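Local coordinates for SusD superfamily protein (Parabacteroides distasonis, PDB 3OTN) that probably binds carbohydrate or related nutrients at the outer membrane, as a member of the SusD family of surface binding proteins, at residues 409-414 against 429-434; 194-199 against 356-361; 159-164 against 199-204; 293-296 against 301-304. All coordinates share one frame; numbering follows the deposited sequence.

Interaction 1: 409-414 against 429-434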
loop_
_atom_site.group_PDB
_atom_site.type_symbol
_atom_site.label_atom_id
_atom_site.label_comp_id
_atom_site.label_asym_id
_atom_site.label_seq_id
_atom_site.Cartn_x
_atom_site.Cartn_y
_atom_site.Cartn_z
ATOM N N GLU A 409 2.724 -1.410 -20.936
ATOM C CA GLU A 409 1.311 -0.983 -20.827
ATOM C C GLU A 409 0.692 -1.420 -19.502
ATOM O O GLU A 409 -0.076 -0.654 -18.922
ATOM C CB GLU A 409 0.477 -1.509 -21.992
ATOM C CG GLU A 409 -1.026 -1.216 -21.902
ATOM C CD GLU A 409 -1.354 0.271 -21.885
ATOM O OE1 GLU A 409 -0.548 1.104 -22.359
ATOM O OE2 GLU A 409 -2.454 0.598 -21.423
ATOM N N VAL A 410 1.025 -2.628 -19.024
ATOM C CA VAL A 410 0.582 -3.100 -17.674
ATOM C C VAL A 410 1.146 -2.168 -16.598
ATOM O O VAL A 410 0.423 -1.676 -15.739
ATOM C CB VAL A 410 1.030 -4.552 -17.413
ATOM C CG1 VAL A 410 0.782 -4.964 -15.963
ATOM C CG2 VAL A 410 0.347 -5.517 -18.410
ATOM N N TRP A 411 2.443 -1.873 -16.701
ATOM C CA TRP A 411 3.070 -0.899 -15.823
ATOM C C TRP A 411 2.329 0.440 -15.897
ATOM O O TRP A 411 2.005 1.019 -14.854
ATOM C CB TRP A 411 4.534 -0.699 -16.149
ATOM C CG TRP A 411 5.436 -1.832 -15.770
ATOM C CD1 TRP A 411 5.160 -2.897 -14.925
ATOM C CD2 TRP A 411 6.776 -2.005 -16.200
ATOM N NE1 TRP A 411 6.259 -3.708 -14.824
ATOM C CE2 TRP A 411 7.261 -3.196 -15.603
ATOM C CE3 TRP A 411 7.620 -1.285 -17.058
ATOM C CZ2 TRP A 411 8.568 -3.658 -15.810
ATOM C CZ3 TRP A 411 8.928 -1.752 -17.263
ATOM C CH2 TRP A 411 9.375 -2.932 -16.649
ATOM N N ASP A 412 2.032 0.909 -17.116
ATOM C CA ASP A 412 1.325 2.177 -17.277
ATOM C C ASP A 412 0.014 2.179 -16.479
ATOM O O ASP A 412 -0.275 3.131 -15.706
ATOM C CB ASP A 412 1.018 2.488 -18.744
ATOM C CG ASP A 412 2.189 3.160 -19.494
ATOM O OD1 ASP A 412 3.323 3.310 -18.967
ATOM O OD2 ASP A 412 1.955 3.540 -20.656
ATOM N N GLN A 413 -0.783 1.127 -16.650
ATOM C CA GLN A 413 -2.044 1.061 -15.939
ATOM C C GLN A 413 -1.865 0.947 -14.424
ATOM O O GLN A 413 -2.713 1.424 -13.685
ATOM C CB GLN A 413 -2.978 -0.020 -16.501
ATOM C CG GLN A 413 -3.346 0.194 -17.967
ATOM C CD GLN A 413 -3.832 1.602 -18.251
ATOM O OE1 GLN A 413 -4.549 2.181 -17.443
ATOM N NE2 GLN A 413 -3.442 2.160 -19.389
ATOM N N ARG A 414 -0.756 0.366 -13.966
ATOM C CA ARG A 414 -0.441 0.370 -12.560
ATOM C C ARG A 414 -0.214 1.809 -12.072
ATOM O O ARG A 414 -0.729 2.189 -11.019
ATOM C CB ARG A 414 0.764 -0.504 -12.249
ATOM C CG ARG A 414 0.460 -2.011 -12.403
ATOM C CD ARG A 414 1.644 -2.862 -11.914
ATOM N NE ARG A 414 1.748 -2.720 -10.473
ATOM C CZ ARG A 414 0.974 -3.325 -9.592
ATOM N NH1 ARG A 414 0.067 -4.218 -9.968
ATOM N NH2 ARG A 414 1.133 -3.067 -8.308
ATOM N N LEU A 429 10.937 -0.261 -7.009
ATOM C CA LEU A 429 12.025 -1.019 -6.380
ATOM C C LEU A 429 12.191 -2.421 -7.006
ATOM O O LEU A 429 13.320 -2.871 -7.223
ATOM C CB LEU A 429 11.785 -1.146 -4.875
ATOM C CG LEU A 429 11.834 0.160 -4.047
ATOM C CD1 LEU A 429 11.673 -0.167 -2.562
ATOM C CD2 LEU A 429 13.152 0.991 -4.292
ATOM N N ARG A 430 11.090 -3.106 -7.300
ATOM C CA ARG A 430 11.182 -4.465 -7.833
ATOM C C ARG A 430 11.533 -4.529 -9.319
ATOM O O ARG A 430 12.114 -5.523 -9.749
ATOM C CB ARG A 430 9.938 -5.317 -7.483
ATOM C CG ARG A 430 8.690 -4.941 -8.186
ATOM C CD ARG A 430 7.515 -5.799 -7.706
ATOM N NE ARG A 430 6.299 -5.239 -8.261
ATOM C CZ ARG A 430 5.950 -5.331 -9.548
ATOM N NH1 ARG A 430 6.688 -6.031 -10.430
ATOM N NH2 ARG A 430 4.854 -4.732 -9.957
ATOM N N THR A 431 11.233 -3.473 -10.079
ATOM C CA THR A 431 11.625 -3.396 -11.481
ATOM C C THR A 431 12.942 -2.627 -11.660
ATOM O O THR A 431 13.603 -2.798 -12.668
ATOM C CB THR A 431 10.542 -2.706 -12.341
ATOM O OG1 THR A 431 10.345 -1.341 -11.922
ATOM C CG2 THR A 431 9.231 -3.440 -12.242
ATOM N N ARG A 432 13.308 -1.778 -10.690
ATOM C CA ARG A 432 14.397 -0.771 -10.822
ATOM C C ARG A 432 14.219 0.073 -12.092
ATOM O O ARG A 432 15.185 0.398 -12.774
ATOM C CB ARG A 432 15.795 -1.404 -10.719
ATOM C CG ARG A 432 16.063 -1.834 -9.269
ATOM C CD ARG A 432 17.428 -2.344 -9.021
ATOM N NE ARG A 432 17.501 -2.919 -7.673
ATOM C CZ ARG A 432 18.557 -3.583 -7.209
ATOM N NH1 ARG A 432 19.623 -3.748 -7.972
ATOM N NH2 ARG A 432 18.553 -4.101 -5.987
ATOM N N LYS A 433 12.958 0.418 -12.360
ATOM C CA LYS A 433 12.570 1.293 -13.458
ATOM C C LYS A 433 11.639 2.371 -12.924
ATOM O O LYS A 433 10.787 2.107 -12.081
ATOM C CB LYS A 433 11.867 0.520 -14.587
ATOM C CG LYS A 433 12.703 -0.583 -15.242
ATOM C CD LYS A 433 13.655 -0.060 -16.282
ATOM C CE LYS A 433 14.379 -1.211 -16.981
ATOM N NZ LYS A 433 15.414 -0.619 -17.858
ATOM N N ILE A 434 11.797 3.584 -13.442
ATOM C CA ILE A 434 10.930 4.718 -13.115
ATOM C C ILE A 434 10.312 5.261 -14.424
ATOM O O ILE A 434 11.033 5.551 -15.409
ATOM C CB ILE A 434 11.751 5.817 -12.446
ATOM C CG1 ILE A 434 12.085 5.399 -11.000
ATOM C CG2 ILE A 434 11.022 7.164 -12.470
ATOM C CD1 ILE A 434 13.035 6.380 -10.284
#

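Interaction 2: 194-199 against 356-361. With EDO (1,2-ethanediol), chain S.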
loop_
_atom_site.group_PDB
_atom_site.type_symbol
_atom_site.label_atom_id
_atom_site.label_comp_id
_atom_site.label_asym_id
_atom_site.label_seq_id
_atom_site.Cartn_x
_atom_site.Cartn_y
_atom_site.Cartn_z
ATOM N N LEU A 194 0.409 -13.382 -1.469
ATOM C CA LEU A 194 1.376 -14.361 -1.960
ATOM C C LEU A 194 1.687 -14.114 -3.457
ATOM O O LEU A 194 2.838 -14.273 -3.880
ATOM C CB LEU A 194 0.942 -15.806 -1.664
ATOM C CG LEU A 194 1.916 -16.929 -2.034
ATOM C CD1 LEU A 194 3.321 -16.675 -1.491
ATOM C CD2 LEU A 194 1.403 -18.285 -1.555
ATOM N N ALA A 195 0.706 -13.658 -4.242
ATOM C CA ALA A 195 1.002 -13.232 -5.624
ATOM C C ALA A 195 2.084 -12.122 -5.647
ATOM O O ALA A 195 3.041 -12.160 -6.414
ATOM C CB ALA A 195 -0.269 -12.756 -6.347
ATOM N N ASP A 196 1.910 -11.158 -4.776
ATOM C CA ASP A 196 2.779 -10.009 -4.692
ATOM C C ASP A 196 4.173 -10.431 -4.176
ATOM O O ASP A 196 5.215 -9.958 -4.697
ATOM C CB ASP A 196 2.121 -8.965 -3.778
ATOM C CG ASP A 196 2.677 -7.553 -3.950
ATOM O OD1 ASP A 196 3.612 -7.335 -4.736
ATOM O OD2 ASP A 196 2.183 -6.644 -3.239
ATOM N N VAL A 197 4.194 -11.308 -3.172
ATOM C CA VAL A 197 5.443 -11.855 -2.649
ATOM C C VAL A 197 6.277 -12.528 -3.742
ATOM O O VAL A 197 7.430 -12.201 -3.928
ATOM C CB VAL A 197 5.192 -12.810 -1.452
ATOM C CG1 VAL A 197 6.429 -13.638 -1.125
ATOM C CG2 VAL A 197 4.715 -11.975 -0.227
ATOM N N TYR A 198 5.674 -13.441 -4.478
ATOM C CA TYR A 198 6.378 -14.135 -5.539
ATOM C C TYR A 198 6.768 -13.252 -6.732
ATOM O O TYR A 198 7.859 -13.407 -7.275
ATOM C CB TYR A 198 5.518 -15.298 -6.014
ATOM C CG TYR A 198 5.538 -16.527 -5.138
ATOM C CD1 TYR A 198 6.737 -17.009 -4.566
ATOM C CD2 TYR A 198 4.408 -17.313 -5.010
ATOM C CE1 TYR A 198 6.772 -18.193 -3.847
ATOM C CE2 TYR A 198 4.440 -18.506 -4.277
ATOM C CZ TYR A 198 5.606 -18.945 -3.701
ATOM O OH TYR A 198 5.625 -20.161 -3.010
ATOM N N LEU A 199 5.890 -12.313 -7.119
ATOM C CA LEU A 199 6.214 -11.344 -8.156
ATOM C C LEU A 199 7.439 -10.510 -7.759
ATOM O O LEU A 199 8.339 -10.298 -8.581
ATOM C CB LEU A 199 5.021 -10.419 -8.438
ATOM C CG LEU A 199 5.198 -9.295 -9.462
ATOM C CD1 LEU A 199 5.614 -9.840 -10.820
ATOM C CD2 LEU A 199 3.872 -8.413 -9.504
ATOM N N SER A 356 -7.238 0.818 1.371
ATOM C CA SER A 356 -6.874 -0.484 0.813
ATOM C C SER A 356 -5.435 -0.928 1.016
ATOM O O SER A 356 -4.513 -0.133 0.889
ATOM C CB SER A 356 -7.165 -0.506 -0.672
ATOM O OG SER A 356 -8.534 -0.459 -0.841
ATOM N N VAL A 357 -5.263 -2.204 1.348
ATOM C CA VAL A 357 -3.970 -2.885 1.253
ATOM C C VAL A 357 -3.928 -3.691 -0.066
ATOM O O VAL A 357 -2.949 -3.608 -0.802
ATOM C CB VAL A 357 -3.723 -3.807 2.491
ATOM C CG1 VAL A 357 -2.463 -4.642 2.325
ATOM C CG2 VAL A 357 -3.656 -2.968 3.753
ATOM N N TYR A 358 -4.967 -4.473 -0.347
ATOM C CA TYR A 358 -5.133 -5.128 -1.676
ATOM C C TYR A 358 -6.547 -4.944 -2.183
ATOM O O TYR A 358 -7.504 -5.164 -1.440
ATOM C CB TYR A 358 -4.810 -6.639 -1.655
ATOM C CG TYR A 358 -3.337 -6.889 -1.553
ATOM C CD1 TYR A 358 -2.507 -6.637 -2.625
ATOM C CD2 TYR A 358 -2.762 -7.318 -0.366
ATOM C CE1 TYR A 358 -1.134 -6.797 -2.527
ATOM C CE2 TYR A 358 -1.393 -7.483 -0.261
ATOM C CZ TYR A 358 -0.594 -7.227 -1.354
ATOM O OH TYR A 358 0.744 -7.356 -1.260
ATOM N N ARG A 359 -6.674 -4.571 -3.448
ATOM C CA ARG A 359 -7.946 -4.562 -4.150
ATOM C C ARG A 359 -7.803 -5.319 -5.477
ATOM O O ARG A 359 -6.717 -5.582 -5.943
ATOM C CB ARG A 359 -8.473 -3.145 -4.351
ATOM C CG ARG A 359 -7.694 -2.248 -5.316
ATOM C CD ARG A 359 -8.370 -0.917 -5.339
ATOM N NE ARG A 359 -7.737 0.122 -6.175
ATOM C CZ ARG A 359 -8.187 0.559 -7.354
ATOM N NH1 ARG A 359 -9.260 0.012 -7.926
ATOM N NH2 ARG A 359 -7.577 1.594 -7.967
ATOM N N TYR A 360 -8.921 -5.725 -6.034
ATOM C CA TYR A 360 -8.936 -6.587 -7.219
ATOM C C TYR A 360 -8.215 -6.024 -8.425
ATOM O O TYR A 360 -7.540 -6.783 -9.152
ATOM C CB TYR A 360 -10.387 -6.891 -7.566
ATOM C CG TYR A 360 -10.657 -8.012 -8.535
ATOM C CD1 TYR A 360 -10.065 -9.251 -8.383
ATOM C CD2 TYR A 360 -11.615 -7.858 -9.519
ATOM C CE1 TYR A 360 -10.388 -10.287 -9.228
ATOM C CE2 TYR A 360 -11.945 -8.884 -10.368
ATOM C CZ TYR A 360 -11.335 -10.091 -10.216
ATOM O OH TYR A 360 -11.650 -11.098 -11.063
ATOM N N THR A 361 -8.313 -4.715 -8.654
ATOM C CA THR A 361 -7.574 -4.119 -9.812
ATOM C C THR A 361 -6.067 -4.413 -9.772
ATOM O O THR A 361 -5.477 -4.794 -10.789
ATOM C CB THR A 361 -7.830 -2.610 -9.992
ATOM O OG1 THR A 361 -9.206 -2.394 -10.302
ATOM C CG2 THR A 361 -6.963 -2.016 -11.141
HETATM C C1 EDO S . -11.313 -11.104 -15.633
HETATM O O1 EDO S . -11.329 -10.987 -17.061
HETATM C C2 EDO S . -11.735 -9.782 -15.006
HETATM O O2 EDO S . -12.419 -10.040 -13.772
#

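Interaction 3: 159-164 against 199-204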
loop_
_atom_site.group_PDB
_atom_site.type_symbol
_atom_site.label_atom_id
_atom_site.label_comp_id
_atom_site.label_asym_id
_atom_site.label_seq_id
_atom_site.Cartn_x
_atom_site.Cartn_y
_atom_site.Cartn_z
ATOM N N ILE A 159 14.403 -13.918 5.152
ATOM C CA ILE A 159 13.109 -13.477 5.656
ATOM C C ILE A 159 12.015 -14.036 4.728
ATOM O O ILE A 159 11.030 -14.603 5.196
ATOM C CB ILE A 159 12.971 -11.935 5.736
ATOM C CG1 ILE A 159 14.020 -11.280 6.661
ATOM C CG2 ILE A 159 11.555 -11.544 6.122
ATOM C CD1 ILE A 159 14.129 -11.899 8.073
ATOM N N TYR A 160 12.207 -13.903 3.423
ATOM C CA TYR A 160 11.282 -14.497 2.469
ATOM C C TYR A 160 11.207 -16.043 2.582
ATOM O O TYR A 160 10.116 -16.601 2.693
ATOM C CB TYR A 160 11.639 -14.139 1.028
ATOM C CG TYR A 160 11.182 -12.811 0.473
ATOM C CD1 TYR A 160 9.976 -12.688 -0.212
ATOM C CD2 TYR A 160 12.009 -11.703 0.516
ATOM C CE1 TYR A 160 9.579 -11.445 -0.789
ATOM C CE2 TYR A 160 11.622 -10.486 -0.024
ATOM C CZ TYR A 160 10.419 -10.361 -0.683
ATOM O OH TYR A 160 10.100 -9.164 -1.245
ATOM N N ASP A 161 12.353 -16.710 2.557
ATOM C CA ASP A 161 12.361 -18.182 2.483
ATOM C C ASP A 161 11.945 -18.870 3.790
ATOM O O ASP A 161 11.422 -19.979 3.752
ATOM C CB ASP A 161 13.755 -18.713 2.119
ATOM C CG ASP A 161 14.194 -18.357 0.713
ATOM O OD1 ASP A 161 13.373 -17.925 -0.105
ATOM O OD2 ASP A 161 15.389 -18.532 0.447
ATOM N N GLU A 162 12.247 -18.252 4.926
ATOM C CA GLU A 162 11.978 -18.846 6.236
ATOM C C GLU A 162 10.720 -18.355 6.910
ATOM O O GLU A 162 10.130 -19.087 7.716
ATOM C CB GLU A 162 13.192 -18.654 7.175
ATOM C CG GLU A 162 14.451 -19.376 6.694
ATOM C CD GLU A 162 15.712 -19.096 7.512
ATOM O OE1 GLU A 162 15.618 -18.978 8.757
ATOM O OE2 GLU A 162 16.808 -19.019 6.897
ATOM N N ILE A 163 10.294 -17.133 6.618
ATOM C CA ILE A 163 9.121 -16.578 7.282
ATOM C C ILE A 163 7.978 -16.333 6.315
ATOM O O ILE A 163 6.946 -16.980 6.392
ATOM C CB ILE A 163 9.414 -15.272 8.058
ATOM C CG1 ILE A 163 10.582 -15.493 9.028
ATOM C CG2 ILE A 163 8.115 -14.827 8.843
ATOM C CD1 ILE A 163 10.885 -14.261 9.918
ATOM N N ILE A 164 8.164 -15.396 5.399
ATOM C CA ILE A 164 7.071 -14.912 4.574
ATOM C C ILE A 164 6.427 -16.041 3.755
ATOM O O ILE A 164 5.225 -16.251 3.837
ATOM C CB ILE A 164 7.523 -13.769 3.661
ATOM C CG1 ILE A 164 8.030 -12.568 4.477
ATOM C CG2 ILE A 164 6.407 -13.330 2.720
ATOM C CD1 ILE A 164 8.653 -11.451 3.608
ATOM N N LEU A 199 5.890 -12.313 -7.119
ATOM C CA LEU A 199 6.214 -11.344 -8.156
ATOM C C LEU A 199 7.439 -10.510 -7.759
ATOM O O LEU A 199 8.339 -10.298 -8.581
ATOM C CB LEU A 199 5.021 -10.419 -8.438
ATOM C CG LEU A 199 5.198 -9.295 -9.462
ATOM C CD1 LEU A 199 5.614 -9.840 -10.820
ATOM C CD2 LEU A 199 3.872 -8.413 -9.504
ATOM N N THR A 200 7.480 -10.067 -6.505
ATOM C CA THR A 200 8.595 -9.268 -5.965
ATOM C C THR A 200 9.868 -10.091 -5.859
ATOM O O THR A 200 10.948 -9.616 -6.221
ATOM C CB THR A 200 8.227 -8.641 -4.588
ATOM O OG1 THR A 200 6.997 -7.912 -4.715
ATOM C CG2 THR A 200 9.309 -7.662 -4.080
ATOM N N TYR A 201 9.740 -11.329 -5.379
ATOM C CA TYR A 201 10.869 -12.272 -5.291
ATOM C C TYR A 201 11.547 -12.481 -6.627
ATOM O O TYR A 201 12.768 -12.602 -6.693
ATOM C CB TYR A 201 10.375 -13.605 -4.740
ATOM C CG TYR A 201 11.409 -14.533 -4.147
ATOM C CD1 TYR A 201 12.301 -15.216 -4.955
ATOM C CD2 TYR A 201 11.452 -14.781 -2.783
ATOM C CE1 TYR A 201 13.221 -16.097 -4.430
ATOM C CE2 TYR A 201 12.365 -15.692 -2.244
ATOM C CZ TYR A 201 13.249 -16.340 -3.075
ATOM O OH TYR A 201 14.158 -17.240 -2.592
ATOM N N ALA A 202 10.760 -12.495 -7.701
ATOM C CA ALA A 202 11.292 -12.606 -9.058
ATOM C C ALA A 202 11.989 -11.324 -9.524
ATOM O O ALA A 202 12.881 -11.381 -10.369
ATOM C CB ALA A 202 10.197 -12.990 -10.053
ATOM N N GLY A 203 11.569 -10.186 -8.986
ATOM C CA GLY A 203 12.176 -8.889 -9.283
ATOM C C GLY A 203 13.309 -8.572 -8.333
ATOM O O GLY A 203 13.855 -9.459 -7.665
ATOM N N TYR A 204 13.648 -7.304 -8.248
ATOM C CA TYR A 204 14.754 -6.870 -7.383
ATOM C C TYR A 204 14.294 -6.678 -5.935
ATOM O O TYR A 204 13.146 -6.279 -5.703
ATOM C CB TYR A 204 15.368 -5.586 -7.909
ATOM C CG TYR A 204 16.101 -5.705 -9.243
ATOM C CD1 TYR A 204 17.427 -6.186 -9.317
ATOM C CD2 TYR A 204 15.500 -5.257 -10.425
ATOM C CE1 TYR A 204 18.110 -6.233 -10.544
ATOM C CE2 TYR A 204 16.162 -5.322 -11.645
ATOM C CZ TYR A 204 17.446 -5.812 -11.706
ATOM O OH TYR A 204 18.051 -5.835 -12.930
#

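Interaction 4: 293-296 against 301-304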
loop_
_atom_site.group_PDB
_atom_site.type_symbol
_atom_site.label_atom_id
_atom_site.label_comp_id
_atom_site.label_asym_id
_atom_site.label_seq_id
_atom_site.Cartn_x
_atom_site.Cartn_y
_atom_site.Cartn_z
ATOM N N GLU A 293 -0.400 15.487 -16.098
ATOM C CA GLU A 293 -0.410 15.771 -17.537
ATOM C C GLU A 293 0.172 14.620 -18.386
ATOM O O GLU A 293 0.143 14.715 -19.594
ATOM C CB GLU A 293 0.268 17.124 -17.801
ATOM C CG GLU A 293 -0.587 18.231 -17.133
ATOM C CD GLU A 293 -0.090 19.644 -17.289
ATOM O OE1 GLU A 293 1.030 19.834 -17.800
ATOM O OE2 GLU A 293 -0.866 20.558 -16.897
ATOM N N SER A 294 0.678 13.551 -17.742
ATOM C CA SER A 294 1.213 12.354 -18.433
ATOM C C SER A 294 0.175 11.312 -18.844
ATOM O O SER A 294 0.497 10.398 -19.604
ATOM C CB SER A 294 2.280 11.652 -17.570
ATOM O OG SER A 294 1.756 10.928 -16.472
ATOM N N PHE A 295 -1.040 11.410 -18.300
ATOM C CA PHE A 295 -2.128 10.506 -18.654
ATOM C C PHE A 295 -2.507 10.702 -20.124
ATOM O O PHE A 295 -2.421 11.799 -20.642
ATOM C CB PHE A 295 -3.383 10.758 -17.814
ATOM C CG PHE A 295 -3.304 10.242 -16.401
ATOM C CD1 PHE A 295 -2.456 10.834 -15.473
ATOM C CD2 PHE A 295 -4.169 9.230 -15.968
ATOM C CE1 PHE A 295 -2.412 10.385 -14.164
ATOM C CE2 PHE A 295 -4.130 8.777 -14.659
ATOM C CZ PHE A 295 -3.261 9.354 -13.756
ATOM N N GLU A 296 -2.975 9.628 -20.744
ATOM C CA GLU A 296 -3.411 9.629 -22.123
ATOM C C GLU A 296 -4.522 10.683 -22.317
ATOM O O GLU A 296 -5.337 10.934 -21.401
ATOM C CB GLU A 296 -3.893 8.218 -22.475
ATOM C CG GLU A 296 -3.888 7.854 -23.966
ATOM C CD GLU A 296 -4.171 6.373 -24.192
ATOM O OE1 GLU A 296 -3.742 5.519 -23.363
ATOM O OE2 GLU A 296 -4.818 6.054 -25.210
ATOM N N ARG A 301 -9.778 9.298 -15.868
ATOM C CA ARG A 301 -9.140 9.537 -14.572
ATOM C C ARG A 301 -8.699 10.986 -14.365
ATOM O O ARG A 301 -8.650 11.458 -13.209
ATOM C CB ARG A 301 -7.965 8.565 -14.363
ATOM C CG ARG A 301 -8.467 7.103 -14.192
ATOM C CD ARG A 301 -7.452 5.999 -14.389
ATOM N NE ARG A 301 -6.875 5.928 -15.729
ATOM C CZ ARG A 301 -6.255 4.856 -16.228
ATOM N NH1 ARG A 301 -6.071 3.747 -15.495
ATOM N NH2 ARG A 301 -5.772 4.904 -17.465
ATOM N N THR A 302 -8.406 11.693 -15.468
ATOM C CA THR A 302 -8.013 13.106 -15.393
ATOM C C THR A 302 -9.177 14.087 -15.626
ATOM O O THR A 302 -8.968 15.302 -15.697
ATOM C CB THR A 302 -6.838 13.412 -16.365
ATOM O OG1 THR A 302 -7.205 12.968 -17.678
ATOM C CG2 THR A 302 -5.573 12.694 -15.887
ATOM N N GLU A 303 -10.401 13.587 -15.719
ATOM C CA GLU A 303 -11.562 14.479 -15.775
ATOM C C GLU A 303 -11.826 15.019 -14.373
ATOM O O GLU A 303 -11.544 14.345 -13.361
ATOM C CB GLU A 303 -12.793 13.773 -16.330
ATOM C CG GLU A 303 -12.602 13.324 -17.769
ATOM C CD GLU A 303 -13.819 12.604 -18.347
ATOM O OE1 GLU A 303 -14.846 12.457 -17.644
ATOM O OE2 GLU A 303 -13.724 12.178 -19.517
ATOM N N GLU A 304 -12.341 16.239 -14.328
ATOM C CA GLU A 304 -12.547 16.951 -13.072
ATOM C C GLU A 304 -13.344 16.098 -12.098
ATOM O O GLU A 304 -14.401 15.585 -12.446
ATOM C CB GLU A 304 -13.283 18.273 -13.313
ATOM C CG GLU A 304 -13.534 19.129 -12.053
ATOM C CD GLU A 304 -12.247 19.628 -11.367
ATOM O OE1 GLU A 304 -11.211 19.786 -12.033
ATOM O OE2 GLU A 304 -12.331 19.910 -10.153
HETATM O O HOH W 1 -5.405 13.132 -19.703
#

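Interaction 1: 409-414 against 429-434
Trp-411 and Thr-431 reach for each other from opposite directions, and the methyl CG2 of Thr-431 lies 3.6 Å from CZ2 of the Trp-411 indole. CG2 also approaches CE2 and NE1, resting obliquely near the pyrrole junction. With chi1 at -72°, CG of Trp-411 is anti to its own carbonyl carbon, which sends the indole out from helix 403-418 toward segment 429-434. Further along the ring, CH2 of Trp-411 meets CG of Lys-433 at 4.3 Å; the lysine chain then turns off to its salt bridge with Asp-444. Both segments belong to the RagB/SusD family region, where the chain leaves helix 424-431, passes Arg-432 with its positive phi, and enters strand 433-435. An ST turn marks this exit: OG1 of Thr-431 accepts from N of Lys-433 at 3.2 Å and is also hydrogen-bonded to O of Asp-427, while the methyl is the branch turned to Trp-411. Beside this apolar pairing, Arg-414 and Arg-430 cross at about a right angle. NH2 of Arg-430 stands over one face of the Arg-414 guanidinium, 3.7 Å from NE of Arg-414, and the two planes are 75° apart. The closeness of these positive groups is probably offset by Asp-427, which forms salt bridges with both. Glu-369 pairs with NH1 of Arg-430 and accepts a hydrogen bond from NE1 of Trp-411, tying the indole to the same charged cluster.

Interaction 2: 194-199 against 356-361
The hydroxyl of Tyr-358 donates a short hydrogen bond to OD2 of Asp-196, OH to OD2 being 2.5 Å, and this pair makes up the whole of the direct contact. The carboxylate oxygen lies in the plane of the phenol ring at its edge, 3.4 Å from CE1 of Tyr-358, while the carboxylate and ring planes stand 84° apart. The proton arrives at the anti lone pair of OD2, on the side away from OD1. CB of Asp-196 packs close to the hydroxyl, 3.3 Å from OH of Tyr-358. A chi1 of -161° sets CG of Asp-196 opposite its backbone N and brings the carboxylate up to the phenol. Both residues are buried, and Arg-131 forms a long, weak ion pair with the same OD2, which would help to balance its charge. In 356-361 the looser part is Tyr-360, which makes no contact with 194-199; its OH instead shares a hydrogen bond with O2 of a 1,2-ethanediol at 3.0 Å, probably from the crystallisation liquor. The bond from Asp-196 thus links the N-terminal starch-binding-associated family region to the C-terminal SusD region. Val-357 and Tyr-358 form a classic beta bulge opposite Tyr-251 of strand 249-253, and strand 358-359 then runs straight into helix 360-375. Val-197 and Tyr-198 pack on helix 156-172, Tyr-198 and Leu-199 on helix 210-225.

Interaction 3: 159-164 against 199-204
Thr-200 opens the contact from helix 187-202: its methyl CG2 lies 3.3 Å from OH of Tyr-160, approaching the phenol end at about a right angle. The placement follows from chi1 of -53°, which puts CG2 opposite the backbone N and turns OG1 to the other side, where it bonds to the carbonyl O of Asp-196 one turn back. One residue on, Tyr-201 brings its ring edge toward the face of Tyr-160 in an offset edge-to-face stack, with centroids 5.4 Å apart and planes at 90°. Its leading atom is CD2, 3.6 Å from CD1 of Tyr-160, and CE2 of Tyr-201 continues the packing onto CB of Tyr-160. At the end of the same ring, OH of Tyr-201 donates to OD1 of Asp-161 at 2.7 Å, and OD1 receives it on its syn lone pair, on the side of the other oxygen. Helix 156-172 presents these two neighbouring side chains from a wider pi-type turn, in which O of Ile-159 accepts from N of both Ile-163 and Ile-164. The contact joins helices 156-172 and 187-202 in the helical part of the SusD fold. The stack on Tyr-160 and the hydrogen bond to Asp-161 together probably limit rotation of the Tyr-201 ring, which also stacks with Tyr-212; Lys-157, in a salt bridge with OD2 of Asp-161, probably helps to hold the carboxylate charged.

Interaction 4: 293-296 against 301-304
Phe-295 carries the first segment's side of the contact, meeting Thr-302 and Arg-301 within the loop between helix 289-292 and strand 308-312. A chi1 of -75° places its CG anti to the carbonyl carbon, and the ring extends toward the segment 301-304. The methyl CG2 of Thr-302 sits over one face in a CH-pi contact, 3.8 Å from the centroid of the Phe-295 ring and 28° off its normal. It is displaced toward the near rim, so that CG of Phe-295 is its closest atom at 3.4 Å. Farther out, CE2 of Phe-295 meets CB of Arg-301 at 3.9 Å; the two side chains cross at about a right angle. The arginine then carries its guanidinium past the ring to Asp-299 and to Asp-417 and Gln-413. With Phe-416 also packed on the Phe-295 ring, the loop is fastened to helix 403-418 by both aromatic and charged partners; Phe-291 meets the same ring edge-to-face. Next in sequence, Glu-296 takes part through its backbone: a water donates to its O at 2.8 Å and is hydrogen-bonded to OG1 of Thr-302 at 2.7 Å. The side chain of Glu-296 turns to a salt bridge with Arg-390. The two branches of Thr-302 therefore join the two parts of the loop, the methyl by its CH-pi contact and OG1, itself bonded to O of Asp-299, through the water, with CB of Arg-301 adding to the packing.

Interactions 2 and 3 both use helix 187-202 and share Leu-199; their centres are 13 Å apart, and Val-197 packs on Ile-164 and Tyr-160 between them. Interaction 1 also touches this helix: NH1 of Arg-430 lies 3.7 Å from CG of Leu-199; just past its end, O of Arg-430 is probably hydrogen-bonded to N of Tyr-204 at 2.8 Å. Toward the periphery, OE1 of Gln-413 probably accepts from NH1 of Arg-301 at 2.9 Å, connecting interaction 1 to interaction 4. Interactions 3 and 4 remain about 17 Å apart at their nearest atoms. An acetate, probably from the crystallisation liquor, lies about 4 Å from the side chain of Trp-411.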